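Local coordinates for small ribosomal subunit protein bS6 (Aquifex aeolicus, PDB 2J5A) that probably binds 16S ribosomal RNA together with bS18 as a structural component of the small ribosomal subunit, at residues K27-E30 against Q31-F35. Sequence-based numbering, arbitrary orientation.
Sequences KKFE and QVKEF
Two consecutive turns of the amphipathic helix 22-38, which packs on the four-stranded antiparallel sheet of the S6 fold, meet where Lys-33 folds back over the ring of Phe-29 and runs alongside Glu-30. The alpha-helical i to i+4 pattern joins them: Gln-31 N donates to Lys-27 O at 2.8 Å, Val-32 N to Lys-28 O, Lys-33 N to Phe-29 O and Glu-34 N to Glu-30 O. With CG anti to the backbone N (chi1 -168°), the Phe-29 ring presents a face to Lys-33. Lys-33 CD sits 3.9 Å from the ring centroid as a CH-pi contact, and Lys-33 NZ, also over the face, makes a cation-pi contact at 4.1 Å. Bends at chi2, chi3 and chi4 bring the same ammonium to Glu-30, whose OE2 forms a salt bridge with Lys-33 NZ at 2.6 Å; the other oxygen, OE1, lies 3.0 Å from that nitrogen. Glu-46 of strand 41-53 supplies a second carboxylate, and the Phe-29 ring stacks on Phe-67. On another flank, the extended Gln-31 side chain lays NE2 against Lys-27 CE at 3.2 Å. Val-32 rests its CG2 3.3 Å from Lys-28 O while reaching Phe-14 and Leu-86, whereas Lys-28 NZ turns out of the contact to salt bridges with Asp-89 and Asp-91. The Lys-33 methylenes, through CD, pack on the ring face while the ammonium meets ring and both carboxylates at once, which probably stabilises its charged form.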
loop_
_atom_site.group_PDB
_atom_site.type_symbol
_atom_site.label_atom_id
_atom_site.label_comp_id
_atom_site.label_asym_id
_atom_site.label_seq_id
_atom_site.Cartn_x
_atom_site.Cartn_y
_atom_site.Cartn_z
ATOM N N LYS A 27 -9.488 -8.772 -0.726
ATOM C CA LYS A 27 -9.054 -9.130 -2.082
ATOM C C LYS A 27 -8.180 -8.028 -2.703
ATOM O O LYS A 27 -7.113 -8.308 -3.240
ATOM C CB LYS A 27 -10.288 -9.404 -2.958
ATOM C CG LYS A 27 -9.999 -9.861 -4.398
ATOM C CD LYS A 27 -9.625 -11.326 -4.493
ATOM C CE LYS A 27 -8.948 -11.658 -5.849
ATOM N NZ LYS A 27 -9.084 -13.125 -6.224
ATOM N N LYS A 28 -8.647 -6.784 -2.627
ATOM C CA LYS A 28 -7.850 -5.616 -3.001
ATOM C C LYS A 28 -6.437 -5.626 -2.391
ATOM O O LYS A 28 -5.457 -5.442 -3.092
ATOM C CB LYS A 28 -8.557 -4.335 -2.590
ATOM C CG LYS A 28 -7.897 -3.076 -3.129
ATOM C CD LYS A 28 -8.712 -2.393 -4.205
ATOM C CE LYS A 28 -8.494 -2.994 -5.581
ATOM N NZ LYS A 28 -9.319 -2.224 -6.586
ATOM N N PHE A 29 -6.344 -5.854 -1.095
ATOM C CA PHE A 29 -5.051 -5.966 -0.430
ATOM C C PHE A 29 -4.160 -7.058 -1.028
ATOM O O PHE A 29 -2.974 -6.820 -1.283
ATOM C CB PHE A 29 -5.256 -6.226 1.056
ATOM C CG PHE A 29 -4.018 -6.075 1.891
ATOM C CD1 PHE A 29 -2.979 -5.213 1.514
ATOM C CD2 PHE A 29 -3.919 -6.734 3.091
ATOM C CE1 PHE A 29 -1.874 -5.056 2.301
ATOM C CE2 PHE A 29 -2.814 -6.555 3.898
ATOM C CZ PHE A 29 -1.792 -5.722 3.499
ATOM N N GLU A 30 -4.723 -8.252 -1.239
ATOM C CA GLU A 30 -3.983 -9.351 -1.869
ATOM C C GLU A 30 -3.537 -8.965 -3.276
ATOM O O GLU A 30 -2.446 -9.302 -3.698
ATOM C CB GLU A 30 -4.810 -10.652 -1.928
ATOM C CG GLU A 30 -5.144 -11.302 -0.567
ATOM C CD GLU A 30 -3.951 -11.463 0.368
ATOM O OE1 GLU A 30 -2.875 -11.919 -0.105
ATOM O OE2 GLU A 30 -4.080 -11.138 1.582
ATOM N N GLN A 31 -4.395 -8.263 -3.994
ATOM C CA GLN A 31 -4.075 -7.790 -5.333
ATOM C C GLN A 31 -2.942 -6.769 -5.374
ATOM O O GLN A 31 -2.149 -6.777 -6.309
ATOM C CB GLN A 31 -5.321 -7.213 -6.005
ATOM C CG GLN A 31 -6.234 -8.322 -6.544
ATOM C CD GLN A 31 -7.592 -7.836 -7.028
ATOM O OE1 GLN A 31 -7.853 -6.620 -7.140
ATOM N NE2 GLN A 31 -8.479 -8.799 -7.320
ATOM N N VAL A 32 -2.871 -5.897 -4.374
ATOM C CA VAL A 32 -1.786 -4.946 -4.281
ATOM C C VAL A 32 -0.474 -5.673 -3.989
ATOM O O VAL A 32 0.543 -5.402 -4.619
ATOM C CB VAL A 32 -2.076 -3.868 -3.242
ATOM C CG1 VAL A 32 -0.803 -2.992 -2.975
ATOM C CG2 VAL A 32 -3.278 -3.027 -3.714
ATOM N N LYS A 33 -0.521 -6.608 -3.049
ATOM C CA LYS A 33 0.644 -7.421 -2.700
ATOM C C LYS A 33 1.164 -8.225 -3.880
ATOM O O LYS A 33 2.357 -8.383 -4.040
ATOM C CB LYS A 33 0.324 -8.357 -1.522
ATOM C CG LYS A 33 0.788 -7.810 -0.179
ATOM C CD LYS A 33 -0.196 -8.042 0.923
ATOM C CE LYS A 33 -0.462 -9.506 1.162
ATOM N NZ LYS A 33 -1.861 -9.719 1.598
ATOM N N GLU A 34 0.262 -8.732 -4.711
ATOM C CA GLU A 34 0.673 -9.588 -5.817
ATOM C C GLU A 34 1.250 -8.707 -6.917
ATOM O O GLU A 34 2.190 -9.102 -7.592
ATOM C CB GLU A 34 -0.516 -10.425 -6.321
ATOM C CG GLU A 34 -0.186 -11.864 -6.739
ATOM C CD GLU A 34 0.708 -12.580 -5.743
ATOM O OE1 GLU A 34 0.389 -12.544 -4.525
ATOM O OE2 GLU A 34 1.740 -13.148 -6.187
ATOM N N PHE A 35 0.692 -7.511 -7.089
ATOM C CA PHE A 35 1.261 -6.516 -7.990
ATOM C C PHE A 35 2.699 -6.176 -7.581
ATOM O O PHE A 35 3.616 -6.193 -8.397
ATOM C CB PHE A 35 0.391 -5.264 -7.978
ATOM C CG PHE A 35 0.930 -4.135 -8.797
ATOM C CD1 PHE A 35 0.461 -3.903 -10.078
ATOM C CD2 PHE A 35 1.905 -3.278 -8.277
ATOM C CE1 PHE A 35 0.959 -2.844 -10.823
ATOM C CE2 PHE A 35 2.401 -2.217 -9.027
ATOM C CZ PHE A 35 1.928 -1.998 -10.287
HETATM O O HOH W 1 -1.293 -11.642 -2.557
#